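Local coordinates for Spermidine/putrescine ABC transporter, periplasmic binding protein (Treponema pallidum, PDB 2V84) that probably binds polyamines such as spermidine and putrescine as the periplasmic receptor of an ABC transporter, at residues D62-L67 and K88-L93; R112-Y117 and S253-D258; D258-P263 and H273-F278. All blocks are in the same frame, centred on the assembly; numbering follows the deposited sequence.

Contact 1: D62-L67 and K88-L93; sequences DMFAKL and KRKHLL
The ring carbon CG of Phe-64 lies opposite the main-chain nitrogen (chi1 179°), which swings the ring off the helix 60-67 and out to Lys-90 and Leu-92. Lys-90, with CG beside its own N and a chain bent at chi2 (-149°), brings CD to the ring edge, near the plane, 3.8 Å from Phe-64 CZ. The two side chains cross at about a right angle, and it is CD, not the ammonium end, that makes the contact. Leu-92 also approaches Phe-64 crosswise, but obliquely to the ring, and its CD2 branch lies 3.6 Å from Phe-64 CE1. One branched side chain thus serves two neighbours, for Leu-92 CG also rests 3.5 Å from the carbonyl O of Leu-67, a van der Waals contact with the backbone of the 62-67 segment. The contact is a small apolar one, with 202 Å² buried in all, and Lys-90 lies on the solvent side. Behind it, Met-87 touches both Phe-64 and Leu-67, while Val-77 and Tyr-30 back Leu-67 on the side of the parallel sheet. What brings Lys-90 and Leu-92 to the ring is the way helix 81-89 ends. His-91 leaves helical geometry with positive phi (61°), and His-91 N bonds Lys-88 O at 3.0 Å, one of two bonds back into the last turn. This ending is a Schellman motif, and here the turn that follows helix 81-89 packs on the flank of helix 60-67 in a solute-binding protein fold.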
# COMPACT_ATOMS: atom_id res chain seq x y z
N ASP A 62 -12.70 -3.98 5.22
CA ASP A 62 -12.94 -4.56 6.56
C ASP A 62 -12.75 -3.54 7.71
O ASP A 62 -13.57 -3.45 8.62
CB ASP A 62 -11.97 -5.73 6.77
CG ASP A 62 -12.40 -6.99 6.06
OD1 ASP A 62 -13.58 -7.10 5.66
OD2 ASP A 62 -11.54 -7.89 5.90
N MET A 63 -11.64 -2.80 7.65
CA MET A 63 -11.37 -1.70 8.56
C MET A 63 -12.53 -0.75 8.54
O MET A 63 -13.04 -0.36 9.60
CB MET A 63 -10.11 -0.95 8.12
CG MET A 63 -9.86 0.36 8.88
SD MET A 63 -10.74 1.83 8.28
CE MET A 63 -9.93 2.03 6.68
N PHE A 64 -12.94 -0.36 7.33
CA PHE A 64 -13.97 0.66 7.15
C PHE A 64 -15.24 0.21 7.86
O PHE A 64 -15.89 1.01 8.53
CB PHE A 64 -14.24 0.93 5.67
CG PHE A 64 -15.32 1.95 5.43
CD1 PHE A 64 -15.00 3.30 5.33
CD2 PHE A 64 -16.65 1.55 5.33
CE1 PHE A 64 -16.00 4.25 5.12
CE2 PHE A 64 -17.66 2.49 5.12
CZ PHE A 64 -17.34 3.85 5.03
N ALA A 65 -15.56 -1.08 7.70
CA ALA A 65 -16.76 -1.69 8.28
C ALA A 65 -16.85 -1.56 9.78
O ALA A 65 -17.93 -1.36 10.34
CB ALA A 65 -16.83 -3.14 7.91
N LYS A 66 -15.71 -1.69 10.46
CA LYS A 66 -15.69 -1.54 11.92
C LYS A 66 -15.87 -0.08 12.33
O LYS A 66 -16.41 0.20 13.41
CB LYS A 66 -14.40 -2.11 12.48
CG LYS A 66 -14.57 -2.81 13.81
CD LYS A 66 -13.81 -4.11 13.77
CE LYS A 66 -13.50 -4.63 15.15
NZ LYS A 66 -12.42 -5.66 15.06
N LEU A 67 -15.43 0.82 11.46
CA LEU A 67 -15.46 2.26 11.73
C LEU A 67 -16.67 2.96 11.11
O LEU A 67 -16.85 4.17 11.25
CB LEU A 67 -14.15 2.92 11.28
CG LEU A 67 -12.98 2.81 12.26
CD1 LEU A 67 -12.48 1.39 12.46
CD2 LEU A 67 -11.85 3.70 11.78
N LYS A 88 -13.28 11.10 5.32
CA LYS A 88 -13.48 12.53 5.58
C LYS A 88 -14.89 13.00 5.17
O LYS A 88 -15.57 13.70 5.93
CB LYS A 88 -12.41 13.37 4.88
CG LYS A 88 -11.20 13.66 5.75
CD LYS A 88 -10.10 14.33 4.95
CE LYS A 88 -10.34 15.82 4.80
NZ LYS A 88 -9.08 16.50 4.37
N ARG A 89 -15.34 12.59 3.98
CA ARG A 89 -16.64 13.05 3.48
C ARG A 89 -17.82 12.44 4.25
O ARG A 89 -18.89 13.07 4.38
CB ARG A 89 -16.78 12.76 2.00
CG ARG A 89 -15.68 13.38 1.13
CD ARG A 89 -16.12 13.42 -0.30
NE ARG A 89 -16.49 12.10 -0.78
CZ ARG A 89 -15.82 11.46 -1.71
NH1 ARG A 89 -14.76 12.04 -2.25
NH2 ARG A 89 -16.18 10.25 -2.11
N LYS A 90 -17.61 11.23 4.76
CA LYS A 90 -18.56 10.53 5.60
C LYS A 90 -18.43 10.93 7.06
O LYS A 90 -19.15 10.42 7.91
CB LYS A 90 -18.37 9.01 5.47
CG LYS A 90 -18.90 8.43 4.17
CD LYS A 90 -19.38 6.98 4.38
CE LYS A 90 -20.17 6.49 3.17
NZ LYS A 90 -21.21 5.48 3.55
N HIS A 91 -17.48 11.83 7.35
CA HIS A 91 -17.27 12.40 8.69
C HIS A 91 -16.91 11.37 9.74
O HIS A 91 -17.40 11.42 10.87
CB HIS A 91 -18.49 13.21 9.13
CG HIS A 91 -18.93 14.22 8.13
ND1 HIS A 91 -18.25 15.40 7.93
CD2 HIS A 91 -19.97 14.23 7.27
CE1 HIS A 91 -18.87 16.11 6.99
NE2 HIS A 91 -19.91 15.42 6.58
N LEU A 92 -16.03 10.44 9.37
CA LEU A 92 -15.67 9.32 10.23
C LEU A 92 -14.41 9.51 11.07
O LEU A 92 -14.09 8.66 11.91
CB LEU A 92 -15.54 8.04 9.40
CG LEU A 92 -16.72 7.07 9.37
CD1 LEU A 92 -18.07 7.76 9.43
CD2 LEU A 92 -16.60 6.19 8.14
N LEU A 93 -13.73 10.64 10.84
CA LEU A 93 -12.40 10.89 11.38
C LEU A 93 -12.36 12.15 12.21
O LEU A 93 -13.12 13.10 11.96
CB LEU A 93 -11.37 10.99 10.24
CG LEU A 93 -11.27 9.75 9.33
CD1 LEU A 93 -10.21 9.97 8.25
CD2 LEU A 93 -10.97 8.50 10.15

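Contact 2: R112-Y117 and S253-D258; sequences RARIAY and SPVYVD
Tyr-117 and Val-257 approach from opposite directions, the phenol end of the one running into the forked end of the other. The hydroxyl lies close to both prongs: Tyr-117 OH is 3.4 Å from Val-257 CG1 and 3.6 Å from Val-257 CG2. CG1 also lies against the ring margin, 3.6 Å from Tyr-117 CE2, and meets the ring obliquely. The first torsions on both sides explain the fit. Tyr-117 CG stands between its backbone N and carbonyl carbon (chi1 54°), as does Val-257 CG1 (chi1 53°), while Val-257 CG2 is anti to N; the valine therefore offers both methyls to the oncoming hydroxyl. The tyrosine ring is backed within its own segment by the carbonyl carbon of Ile-115, 4.1 Å above one face and offset toward the rim. Ile-115 itself, the centre of an inverse gamma turn that leads out of helix 109-114, adds a looser touch, its CG2 being 4.5 Å from Val-257 CG2.

At the other end of the contact, Arg-114 reaches toward the strand and brings NH2 within 4.2 Å of Val-255 CG1, obliquely to the guanidinium plane. Its polar end is held by other partners: NH1 bonds Leu-317 O, and NH2 forms a salt bridge to a sulfonate oxygen of a bound MES molecule, probably carried over from crystallisation. Val-255 and Val-257 point to the same side of strand 254-260, and Leu-322 of the neighbouring strand 321-322 touches both Tyr-117 and Val-257. The strand belongs to the mixed sheet, and the Val-255 side chain lies about 8 Å from that of Glu-168 of the predicted spermidine site. With the MES, a kind of molecule that often marks pockets, this is consistent with packing beside the ligand pocket of a periplasmic binding protein.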
# COMPACT_ATOMS: atom_id res chain seq x y z
N ARG A 112 4.19 15.93 1.12
CA ARG A 112 3.18 16.93 1.47
C ARG A 112 2.42 17.41 0.22
O ARG A 112 1.20 17.55 0.25
CB ARG A 112 3.80 18.14 2.21
CG ARG A 112 4.51 17.78 3.51
CD ARG A 112 4.94 19.03 4.29
NE ARG A 112 4.69 18.84 5.72
CZ ARG A 112 5.63 18.73 6.66
NH1 ARG A 112 6.92 18.84 6.34
NH2 ARG A 112 5.28 18.55 7.93
N ALA A 113 3.15 17.62 -0.87
CA ALA A 113 2.56 18.06 -2.13
C ALA A 113 1.61 17.04 -2.79
O ALA A 113 0.64 17.44 -3.44
CB ALA A 113 3.65 18.49 -3.11
N ARG A 114 1.90 15.75 -2.64
CA ARG A 114 1.09 14.69 -3.27
C ARG A 114 -0.18 14.31 -2.50
O ARG A 114 -1.10 13.71 -3.09
CB ARG A 114 1.90 13.40 -3.44
CG ARG A 114 3.11 13.51 -4.32
CD ARG A 114 3.86 12.19 -4.33
NE ARG A 114 3.43 11.30 -5.41
CZ ARG A 114 4.09 10.21 -5.77
NH1 ARG A 114 5.21 9.87 -5.16
NH2 ARG A 114 3.64 9.47 -6.77
N ILE A 115 -0.23 14.60 -1.20
CA ILE A 115 -1.35 14.15 -0.37
C ILE A 115 -2.55 15.10 -0.42
O ILE A 115 -2.96 15.63 0.61
CB ILE A 115 -0.93 13.83 1.10
CG1 ILE A 115 -0.29 15.02 1.81
CG2 ILE A 115 0.01 12.62 1.14
CD1 ILE A 115 -0.38 14.94 3.34
N ALA A 116 -3.10 15.28 -1.62
CA ALA A 116 -4.21 16.22 -1.84
C ALA A 116 -5.54 15.85 -1.16
O ALA A 116 -6.42 16.70 -1.06
CB ALA A 116 -4.42 16.47 -3.34
N TYR A 117 -5.69 14.62 -0.68
CA TYR A 117 -6.88 14.23 0.08
C TYR A 117 -6.93 14.94 1.45
O TYR A 117 -8.01 15.13 2.02
CB TYR A 117 -6.96 12.70 0.25
CG TYR A 117 -5.70 12.13 0.85
CD1 TYR A 117 -5.49 12.13 2.24
CD2 TYR A 117 -4.69 11.64 0.02
CE1 TYR A 117 -4.32 11.66 2.78
CE2 TYR A 117 -3.52 11.16 0.56
CZ TYR A 117 -3.34 11.16 1.93
OH TYR A 117 -2.17 10.71 2.46
N SER A 253 2.52 4.14 -13.01
CA SER A 253 1.99 3.01 -12.26
C SER A 253 1.33 3.46 -10.95
O SER A 253 1.77 4.42 -10.34
CB SER A 253 3.10 2.03 -11.92
OG SER A 253 3.81 1.67 -13.09
N PRO A 254 0.29 2.72 -10.51
CA PRO A 254 -0.37 3.07 -9.25
C PRO A 254 0.55 3.01 -8.03
O PRO A 254 1.31 2.04 -7.82
CB PRO A 254 -1.50 2.04 -9.11
CG PRO A 254 -1.47 1.17 -10.30
CD PRO A 254 -0.29 1.53 -11.16
N VAL A 255 0.44 4.04 -7.20
CA VAL A 255 1.21 4.22 -5.98
C VAL A 255 0.19 4.35 -4.82
O VAL A 255 -0.93 4.80 -5.03
CB VAL A 255 2.15 5.47 -6.11
CG1 VAL A 255 2.87 5.80 -4.82
CG2 VAL A 255 3.19 5.25 -7.22
N TYR A 256 0.54 3.92 -3.62
CA TYR A 256 -0.36 4.07 -2.46
C TYR A 256 0.28 4.91 -1.36
O TYR A 256 1.49 4.95 -1.24
CB TYR A 256 -0.82 2.70 -1.89
CG TYR A 256 0.29 1.91 -1.25
CD1 TYR A 256 0.74 2.21 0.06
CD2 TYR A 256 0.90 0.88 -1.93
CE1 TYR A 256 1.79 1.51 0.64
CE2 TYR A 256 1.93 0.16 -1.35
CZ TYR A 256 2.37 0.47 -0.07
OH TYR A 256 3.41 -0.24 0.47
N VAL A 257 -0.55 5.62 -0.59
CA VAL A 257 -0.10 6.20 0.67
C VAL A 257 -1.06 5.76 1.79
O VAL A 257 -2.26 5.92 1.67
CB VAL A 257 0.05 7.75 0.63
CG1 VAL A 257 -1.25 8.41 0.13
CG2 VAL A 257 0.48 8.27 2.01
N ASP A 258 -0.49 5.16 2.83
CA ASP A 258 -1.22 4.79 4.06
C ASP A 258 -0.94 5.85 5.14
O ASP A 258 0.15 6.41 5.16
CB ASP A 258 -0.70 3.44 4.56
CG ASP A 258 -1.12 2.27 3.66
OD1 ASP A 258 -2.23 2.32 3.13
OD2 ASP A 258 -0.34 1.29 3.54

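Contact 3: D258-P263 and H273-F278; sequences DSFCIP and HAFINF
His-273, first in the helical segment 273-278, lies with one ring face under the end of Ile-262, whose CD1 is 3.4 Å from His-273 CE1; the two side chains cross at about a right angle. Both ring nitrogens are engaged, ND1 with Arg-269 O and NE2 with the backbone N of Asp-97, which fixes the ring's rotation and leaves its face to the methyl. Two residues on, Phe-275 presents a ring edge to Phe-260: Phe-275 CE2 is 3.9 Å from Phe-260 CE1, which sits near the plane of the Phe-275 ring. Ile-276 then supplies the main cover. Its chi1 of -59° sets CG1 over one face of Phe-260, 3.9 Å from the centroid and 24° off the normal, a CH-pi contact, while CG2 lies above the plane but beyond the rim, 3.7 Å from Phe-260 CD2, and CD1 lies against Phe-260 CB at 3.6 Å. Tyr-127 and Phe-279 also meet Phe-260. Between the two segments the contact is thus made by dispersion and CH-pi across a buried face, with the imidazole's polar atoms satisfied by backbone groups rather than by segment 258-263.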
# COMPACT_ATOMS: atom_id res chain seq x y z
N ASP A 258 -0.49 5.16 2.83
CA ASP A 258 -1.22 4.79 4.06
C ASP A 258 -0.94 5.85 5.14
O ASP A 258 0.15 6.41 5.16
CB ASP A 258 -0.70 3.44 4.56
CG ASP A 258 -1.12 2.27 3.66
OD1 ASP A 258 -2.23 2.32 3.13
OD2 ASP A 258 -0.34 1.29 3.54
N SER A 259 -1.90 6.12 6.02
CA SER A 259 -1.84 7.24 7.00
C SER A 259 -2.40 6.82 8.32
O SER A 259 -3.30 6.00 8.35
CB SER A 259 -2.72 8.40 6.54
OG SER A 259 -2.15 9.02 5.42
N PHE A 260 -1.90 7.41 9.41
CA PHE A 260 -2.57 7.37 10.71
C PHE A 260 -3.77 8.29 10.69
O PHE A 260 -3.68 9.46 10.27
CB PHE A 260 -1.68 7.89 11.83
CG PHE A 260 -0.50 7.02 12.19
CD1 PHE A 260 -0.67 5.86 12.94
CD2 PHE A 260 0.79 7.41 11.84
CE1 PHE A 260 0.42 5.07 13.32
CE2 PHE A 260 1.89 6.64 12.23
CZ PHE A 260 1.71 5.47 12.97
N CYS A 261 -4.89 7.78 11.19
CA CYS A 261 -6.07 8.60 11.39
C CYS A 261 -6.62 8.31 12.77
O CYS A 261 -6.42 7.21 13.31
CB CYS A 261 -7.13 8.29 10.33
SG CYS A 261 -6.59 8.65 8.67
N ILE A 262 -7.34 9.29 13.33
CA ILE A 262 -7.95 9.08 14.63
C ILE A 262 -9.46 8.86 14.41
O ILE A 262 -10.15 9.78 13.97
CB ILE A 262 -7.68 10.28 15.58
CG1 ILE A 262 -6.19 10.35 15.97
CG2 ILE A 262 -8.59 10.19 16.83
CD1 ILE A 262 -5.82 11.65 16.72
N PRO A 263 -9.96 7.63 14.70
CA PRO A 263 -11.39 7.38 14.45
C PRO A 263 -12.31 8.25 15.30
O PRO A 263 -11.99 8.54 16.44
CB PRO A 263 -11.57 5.91 14.87
CG PRO A 263 -10.20 5.30 14.73
CD PRO A 263 -9.29 6.43 15.23
N HIS A 273 -1.93 10.43 19.57
CA HIS A 273 -0.97 11.40 19.05
C HIS A 273 0.46 10.98 19.42
O HIS A 273 1.39 11.14 18.63
CB HIS A 273 -1.24 12.79 19.63
CG HIS A 273 -2.46 13.46 19.07
ND1 HIS A 273 -3.73 13.20 19.54
CD2 HIS A 273 -2.61 14.37 18.08
CE1 HIS A 273 -4.60 13.95 18.89
NE2 HIS A 273 -3.95 14.66 17.99
N ALA A 274 0.62 10.45 20.63
CA ALA A 274 1.92 10.09 21.16
C ALA A 274 2.50 8.95 20.37
O ALA A 274 3.72 8.87 20.16
CB ALA A 274 1.82 9.73 22.65
N PHE A 275 1.64 8.05 19.91
CA PHE A 275 2.12 6.95 19.11
C PHE A 275 2.53 7.38 17.71
O PHE A 275 3.57 6.95 17.23
CB PHE A 275 1.12 5.80 19.06
CG PHE A 275 1.68 4.59 18.37
CD1 PHE A 275 2.42 3.65 19.08
CD2 PHE A 275 1.51 4.42 16.99
CE1 PHE A 275 2.96 2.54 18.44
CE2 PHE A 275 2.05 3.32 16.34
CZ PHE A 275 2.78 2.37 17.06
N ILE A 276 1.77 8.27 17.07
CA ILE A 276 2.16 8.79 15.77
C ILE A 276 3.50 9.52 15.89
O ILE A 276 4.40 9.37 15.05
CB ILE A 276 1.08 9.79 15.20
CG1 ILE A 276 -0.29 9.07 15.07
CG2 ILE A 276 1.53 10.40 13.87
CD1 ILE A 276 -1.46 10.02 14.75
N ASN A 277 3.62 10.34 16.94
CA ASN A 277 4.85 11.04 17.24
C ASN A 277 6.02 10.06 17.46
O ASN A 277 7.11 10.29 16.95
CB ASN A 277 4.67 11.98 18.44
CG ASN A 277 5.77 13.01 18.53
OD1 ASN A 277 6.01 13.74 17.58
ND2 ASN A 277 6.44 13.08 19.68
N PHE A 278 5.78 8.97 18.18
CA PHE A 278 6.79 7.93 18.46
C PHE A 278 7.22 7.23 17.15
O PHE A 278 8.41 7.04 16.88
CB PHE A 278 6.19 6.93 19.46
CG PHE A 278 7.02 5.68 19.68
CD1 PHE A 278 6.85 4.55 18.87
CD2 PHE A 278 7.91 5.61 20.75
CE1 PHE A 278 7.60 3.38 19.10
CE2 PHE A 278 8.67 4.44 20.99
CZ PHE A 278 8.51 3.33 20.17

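Overall arrangement
From the N terminus, contact 1 comes first and joins helix 60-67 to the turn after helix 81-89, across a short loop of 20 residues. Contact 2 opens later and closes a far longer excursion, bringing the turn after helix 109-114 back to strand 254-260. Contact 3 follows at once, sharing Asp-258 with contact 2, and returns helix 269-279 to the end of strand 254-260 and to 262-263 across nine residues. The three stand in series, none crossing another, yet they touch in space: Lys-88 NZ probably hydrogen-bonds Tyr-117 O, and Leu-93 packs on Cys-261. Contacts 2 and 3 tie a helix-end turn and a helix to these strands, and contact 1 abuts them.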